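Local structure of centromeric protein-C, isoform A (Drosophila melanogaster, 6O2K) at residues L87-V101 and E118-A130. The protein probably acts as a chromatin-protein adaptor at the centromere, this chain being its dimeric cupin domain. Residues are numbered along the deposited sequence; the frame is centred on the assembly and turned at random. Where two conformers were deposited one is given.
Sequences LLVQFGEFNVETLAV and EIDRGTRYSIQNA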
loop_
_atom_site.group_PDB
_atom_site.type_symbol
_atom_site.label_atom_id
_atom_site.label_comp_id
_atom_site.label_asym_id
_atom_site.label_seq_id
_atom_site.Cartn_x
_atom_site.Cartn_y
_atom_site.Cartn_z
ATOM N N LEU B 87 0.003 -8.574 4.451
ATOM C CA LEU B 87 -1.240 -8.448 3.699
ATOM C C LEU B 87 -2.004 -7.243 4.232
ATOM O O LEU B 87 -2.339 -7.189 5.422
ATOM C CB LEU B 87 -2.072 -9.726 3.812
ATOM C CG LEU B 87 -1.391 -11.038 3.381
ATOM C CD1 LEU B 87 -2.284 -12.234 3.695
ATOM C CD2 LEU B 87 -1.059 -11.015 1.887
ATOM N N LEU B 88 -2.283 -6.284 3.352
ATOM C CA LEU B 88 -2.903 -5.019 3.726
ATOM C C LEU B 88 -4.152 -4.817 2.881
ATOM O O LEU B 88 -4.056 -4.692 1.652
ATOM C CB LEU B 88 -1.915 -3.865 3.534
ATOM C CG LEU B 88 -2.397 -2.437 3.767
ATOM C CD1 LEU B 88 -2.865 -2.248 5.200
ATOM C CD2 LEU B 88 -1.255 -1.484 3.449
ATOM N N VAL B 89 -5.313 -4.758 3.531
ATOM C CA VAL B 89 -6.580 -4.731 2.804
ATOM C C VAL B 89 -6.771 -3.369 2.137
ATOM O O VAL B 89 -6.724 -2.318 2.790
ATOM C CB VAL B 89 -7.750 -5.076 3.733
ATOM C CG1 VAL B 89 -9.068 -4.959 2.994
ATOM C CG2 VAL B 89 -7.576 -6.501 4.267
ATOM N N GLN B 90 -6.984 -3.391 0.818
ATOM C CA GLN B 90 -7.253 -2.197 0.023
ATOM C C GLN B 90 -8.732 -1.947 -0.161
ATOM O O GLN B 90 -9.155 -0.782 -0.272
ATOM C CB GLN B 90 -6.606 -2.322 -1.358
ATOM C CG GLN B 90 -5.109 -2.475 -1.299
ATOM C CD GLN B 90 -4.460 -1.193 -0.842
ATOM O OE1 GLN B 90 -4.577 -0.164 -1.501
ATOM N NE2 GLN B 90 -3.785 -1.246 0.302
ATOM N N PHE B 91 -9.529 -3.012 -0.225
ATOM C CA PHE B 91 -10.972 -2.839 -0.340
ATOM C C PHE B 91 -11.632 -4.130 0.110
ATOM O O PHE B 91 -11.150 -5.218 -0.212
ATOM C CB PHE B 91 -11.398 -2.501 -1.780
ATOM C CG PHE B 91 -12.867 -2.184 -1.922
ATOM C CD1 PHE B 91 -13.783 -3.187 -2.200
ATOM C CD2 PHE B 91 -13.333 -0.887 -1.759
ATOM C CE1 PHE B 91 -15.132 -2.902 -2.314
ATOM C CE2 PHE B 91 -14.686 -0.588 -1.886
ATOM C CZ PHE B 91 -15.589 -1.589 -2.159
ATOM N N GLY B 92 -12.720 -4.008 0.854
ATOM C CA GLY B 92 -13.464 -5.198 1.223
ATOM C C GLY B 92 -13.088 -5.786 2.565
ATOM O O GLY B 92 -12.669 -5.063 3.472
ATOM N N GLU B 93 -13.237 -7.102 2.697
ATOM C CA GLU B 93 -13.049 -7.798 3.965
ATOM C C GLU B 93 -12.486 -9.185 3.680
ATOM O O GLU B 93 -12.897 -9.833 2.703
ATOM C CB GLU B 93 -14.384 -7.907 4.723
ATOM C CG GLU B 93 -14.294 -8.340 6.189
ATOM C CD GLU B 93 -15.671 -8.441 6.844
ATOM O OE1 GLU B 93 -16.627 -7.821 6.321
ATOM O OE2 GLU B 93 -15.812 -9.152 7.863
ATOM N N PHE B 94 -11.574 -9.644 4.533
ATOM C CA PHE B 94 -10.926 -10.930 4.331
ATOM C C PHE B 94 -10.876 -11.707 5.637
ATOM O O PHE B 94 -10.745 -11.132 6.718
ATOM C CB PHE B 94 -9.490 -10.763 3.798
ATOM C CG PHE B 94 -9.414 -10.335 2.357
ATOM C CD1 PHE B 94 -9.507 -11.273 1.337
ATOM C CD2 PHE B 94 -9.243 -8.994 2.021
ATOM C CE1 PHE B 94 -9.425 -10.880 0.011
ATOM C CE2 PHE B 94 -9.165 -8.596 0.690
ATOM C CZ PHE B 94 -9.262 -9.541 -0.315
ATOM N N ASN B 95 -10.961 -13.028 5.521
ATOM C CA ASN B 95 -10.665 -13.945 6.605
ATOM C C ASN B 95 -9.336 -14.616 6.294
ATOM O O ASN B 95 -9.158 -15.155 5.191
ATOM C CB ASN B 95 -11.767 -14.995 6.757
ATOM C CG ASN B 95 -13.085 -14.403 7.221
ATOM O OD1 ASN B 95 -13.117 -13.376 7.898
ATOM N ND2 ASN B 95 -14.182 -15.064 6.874
ATOM N N VAL B 96 -8.412 -14.587 7.255
ATOM C CA VAL B 96 -7.076 -15.154 7.085
ATOM C C VAL B 96 -6.849 -16.205 8.160
ATOM O O VAL B 96 -7.060 -15.934 9.345
ATOM C CB VAL B 96 -5.986 -14.067 7.153
ATOM C CG1 VAL B 96 -4.588 -14.693 7.001
ATOM C CG2 VAL B 96 -6.240 -12.977 6.087
ATOM N N GLU B 97 -6.410 -17.396 7.747
ATOM C CA GLU B 97 -6.059 -18.472 8.669
ATOM C C GLU B 97 -4.553 -18.675 8.630
ATOM O O GLU B 97 -3.981 -18.804 7.542
ATOM C CB GLU B 97 -6.765 -19.786 8.306
ATOM C CG GLU B 97 -8.205 -19.648 7.796
ATOM C CD GLU B 97 -9.174 -19.096 8.838
ATOM O OE1 GLU B 97 -9.966 -18.184 8.489
ATOM O OE2 GLU B 97 -9.147 -19.569 9.998
ATOM N N THR B 98 -3.911 -18.700 9.813
ATOM C CA THR B 98 -2.459 -18.839 9.896
ATOM C C THR B 98 -2.075 -19.944 10.869
ATOM O O THR B 98 -2.724 -20.119 11.903
ATOM C CB THR B 98 -1.760 -17.534 10.343
ATOM O OG1 THR B 98 -2.340 -17.060 11.565
ATOM C CG2 THR B 98 -1.888 -16.455 9.269
ATOM N N LEU B 99 -1.004 -20.671 10.525
ATOM C CA LEU B 99 -0.365 -21.665 11.385
ATOM C C LEU B 99 1.131 -21.378 11.357
ATOM O O LEU B 99 1.782 -21.553 10.318
ATOM C CB LEU B 99 -0.656 -23.091 10.907
ATOM C CG LEU B 99 0.097 -24.190 11.666
ATOM C CD1 LEU B 99 -0.280 -24.200 13.136
ATOM C CD2 LEU B 99 -0.142 -25.559 11.022
ATOM N N ALA B 100 1.675 -20.919 12.484
ATOM C CA ALA B 100 3.062 -20.469 12.535
ATOM C C ALA B 100 3.978 -21.615 12.937
ATOM O O ALA B 100 3.562 -22.532 13.641
ATOM C CB ALA B 100 3.219 -19.316 13.527
ATOM N N VAL B 101 5.226 -21.568 12.452
ATOM C CA VAL B 101 6.205 -22.595 12.814
ATOM C C VAL B 101 6.279 -22.707 14.327
ATOM O O VAL B 101 6.322 -21.697 15.040
ATOM C CB VAL B 101 7.589 -22.271 12.221
ATOM C CG1 VAL B 101 8.649 -23.270 12.737
ATOM C CG2 VAL B 101 7.545 -22.245 10.712
ATOM N N GLU B 118 0.928 -9.548 9.410
ATOM C CA GLU B 118 2.297 -9.942 9.126
ATOM C C GLU B 118 2.355 -11.471 9.109
ATOM O O GLU B 118 1.927 -12.119 10.071
ATOM C CB GLU B 118 3.232 -9.367 10.205
ATOM C CG GLU B 118 4.695 -9.206 9.822
ATOM C CD GLU B 118 5.472 -8.314 10.810
ATOM O OE1 GLU B 118 4.930 -7.949 11.876
ATOM O OE2 GLU B 118 6.632 -7.976 10.510
ATOM N N ILE B 119 2.839 -12.035 8.007
ATOM C CA ILE B 119 3.003 -13.472 7.803
ATOM C C ILE B 119 4.497 -13.758 7.868
ATOM O O ILE B 119 5.248 -13.378 6.959
ATOM C CB ILE B 119 2.428 -13.923 6.450
ATOM C CG1 ILE B 119 1.003 -13.396 6.226
ATOM C CG2 ILE B 119 2.503 -15.463 6.288
ATOM C CD1 ILE B 119 -0.077 -14.132 6.968
ATOM N N ASP B 120 4.936 -14.435 8.930
ATOM C CA ASP B 120 6.353 -14.734 9.086
ATOM C C ASP B 120 6.799 -15.845 8.134
ATOM O O ASP B 120 6.002 -16.638 7.622
ATOM C CB ASP B 120 6.666 -15.149 10.528
ATOM C CG ASP B 120 6.240 -14.102 11.534
ATOM O OD1 ASP B 120 6.736 -12.963 11.445
ATOM O OD2 ASP B 120 5.377 -14.406 12.379
ATOM N N ARG B 121 8.108 -15.911 7.927
ATOM C CA ARG B 121 8.673 -16.978 7.121
ATOM C C ARG B 121 8.312 -18.333 7.719
ATOM O O ARG B 121 8.397 -18.531 8.937
ATOM C CB ARG B 121 10.189 -16.808 7.027
ATOM C CG ARG B 121 10.852 -17.805 6.088
ATOM C CD ARG B 121 12.269 -17.396 5.775
ATOM N NE ARG B 121 12.826 -18.220 4.716
ATOM C CZ ARG B 121 14.034 -18.050 4.191
ATOM N NH1 ARG B 121 14.820 -17.080 4.636
ATOM N NH2 ARG B 121 14.455 -18.855 3.222
ATOM N N GLY B 122 7.851 -19.245 6.864
ATOM C CA GLY B 122 7.474 -20.584 7.266
ATOM C C GLY B 122 6.025 -20.747 7.679
ATOM O O GLY B 122 5.566 -21.886 7.814
ATOM N N THR B 123 5.293 -19.652 7.889
ATOM C CA THR B 123 3.888 -19.742 8.275
ATOM C C THR B 123 3.050 -20.259 7.111
ATOM O O THR B 123 3.279 -19.907 5.952
ATOM C CB THR B 123 3.392 -18.374 8.750
ATOM O OG1 THR B 123 3.951 -18.100 10.039
ATOM C CG2 THR B 123 1.854 -18.302 8.836
ATOM N N ARG B 124 2.096 -21.131 7.417
ATOM C CA ARG B 124 1.122 -21.591 6.434
ATOM C C ARG B 124 -0.126 -20.732 6.571
ATOM O O ARG B 124 -0.652 -20.573 7.677
ATOM C CB ARG B 124 0.785 -23.068 6.637
ATOM C CG ARG B 124 1.940 -23.991 6.287
ATOM C CD ARG B 124 1.548 -25.466 6.330
ATOM N NE ARG B 124 2.737 -26.307 6.228
ATOM C CZ ARG B 124 3.353 -26.606 5.087
ATOM N NH1 ARG B 124 4.438 -27.371 5.103
ATOM N NH2 ARG B 124 2.883 -26.154 3.931
ATOM N N TYR B 125 -0.605 -20.181 5.458
ATOM C CA TYR B 125 -1.697 -19.223 5.536
ATOM C C TYR B 125 -2.660 -19.405 4.372
ATOM O O TYR B 125 -2.251 -19.736 3.252
ATOM C CB TYR B 125 -1.151 -17.783 5.575
ATOM C CG TYR B 125 -0.504 -17.332 4.288
ATOM C CD1 TYR B 125 0.754 -17.795 3.908
ATOM C CD2 TYR B 125 -1.160 -16.445 3.438
ATOM C CE1 TYR B 125 1.331 -17.385 2.705
ATOM C CE2 TYR B 125 -0.595 -16.032 2.251
ATOM C CZ TYR B 125 0.644 -16.504 1.885
ATOM O OH TYR B 125 1.204 -16.076 0.703
ATOM N N SER B 126 -3.948 -19.202 4.655
ATOM C CA SER B 126 -4.983 -19.189 3.628
ATOM C C SER B 126 -5.839 -17.934 3.772
ATOM O O SER B 126 -5.921 -17.334 4.851
ATOM C CB SER B 126 -5.861 -20.440 3.702
ATOM O OG SER B 126 -6.698 -20.374 4.840
ATOM N N ILE B 127 -6.491 -17.551 2.668
ATOM C CA ILE B 127 -7.236 -16.294 2.560
ATOM C C ILE B 127 -8.576 -16.556 1.882
ATOM O O ILE B 127 -8.628 -17.210 0.833
ATOM C CB ILE B 127 -6.453 -15.242 1.756
ATOM C CG1 ILE B 127 -5.020 -15.090 2.274
ATOM C CG2 ILE B 127 -7.194 -13.878 1.736
ATOM C CD1 ILE B 127 -4.135 -14.269 1.332
ATOM N N GLN B 128 -9.658 -16.032 2.465
ATOM C CA GLN B 128 -10.976 -16.059 1.831
ATOM C C GLN B 128 -11.593 -14.669 1.870
ATOM O O GLN B 128 -11.604 -14.020 2.918
ATOM C CB GLN B 128 -11.926 -17.046 2.518
ATOM C CG GLN B 128 -13.300 -17.149 1.845
ATOM C CD GLN B 128 -14.042 -18.442 2.213
ATOM O OE1 GLN B 128 -13.784 -19.042 3.259
ATOM N NE2 GLN B 128 -14.962 -18.871 1.348
ATOM N N ASN B 129 -12.080 -14.215 0.720
ATOM C CA ASN B 129 -12.941 -13.038 0.646
ATOM C C ASN B 129 -14.158 -13.250 1.534
ATOM O O ASN B 129 -14.901 -14.216 1.352
ATOM C CB ASN B 129 -13.366 -12.822 -0.809
ATOM C CG ASN B 129 -14.060 -11.490 -1.042
ATOM O OD1 ASN B 129 -14.372 -10.748 -0.103
ATOM N ND2 ASN B 129 -14.318 -11.187 -2.315
ATOM N N ALA B 130 -14.371 -12.358 2.492
ATOM C CA ALA B 130 -15.438 -12.543 3.469
ATOM C C ALA B 130 -16.797 -12.018 3.013
ATOM O O ALA B 130 -17.782 -12.210 3.737
ATOM C CB ALA B 130 -15.064 -11.873 4.793
HETATM O O HOH W 1 -13.340 -17.826 5.680
HETATM O O HOH W 2 6.369 -19.094 10.943
#
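Phe94 and Ile127 meet inside the cupin beta-barrel, where strands 93-99 and 124-129 run antiparallel as the central pair of a four-stranded sheet. Three hydrogen-bonded pairs, Asn95 with Gln128, Glu97 with Ser126 and Leu99 with Arg124, each close with two backbone bonds; a seventh, from Ala130 N to Glu93 O, reaches the carbonyl 42° above its plane. Phe94, Val96, Ile127 and Tyr125 face inward, toward the other sheet, which carries Leu87. From the Phe94 backbone the side chain starts with CB 4.0 Å from Gln128 O; CG stands anti to the carbonyl carbon (chi1 -73°), beside the backbone N, a turn that sets the CD1 side of the ring against Ile127. Its CD1 lies 3.5 Å from Ile127 CG2 in an oblique approach, and CE1, farther out, still meets Ile127 CG2 and the CA of Asn129. The ring also packs edge-to-face with Phe69. Cut back to an alanine, Phe94 would probably leave Ile127 CG2 without its aromatic neighbour and open a gap beside Phe69. The other branch of Ile127 bridges the two sheets: its CD1 meets Leu87 CD1 tip to tip at 3.6 Å. Nearer the turn, Thr98 turns its methyl inward, with CG2 3.7 Å from Ile119 CD1 and also against CB of Tyr125, whose hydroxyl is hydrogen-bonded to Arg75. On the outward face Glu97 lays CB and CG against Ser126 OG, then bends at chi2 (-65°) and carries its carboxylate to His108. One water there accepts from Asn95 ND2 and donates to Gln128 OE1, joining the two amides, while Gln128 NE2 is hydrogen-bonded to Tyr72 O. Beyond the strands, the type II turn from Asp120 to Thr123 is tied to the outgoing chain by a second water, which accepts from Val101 N, donates to Arg121 O and lies 2.8 Å from Thr123 OG1.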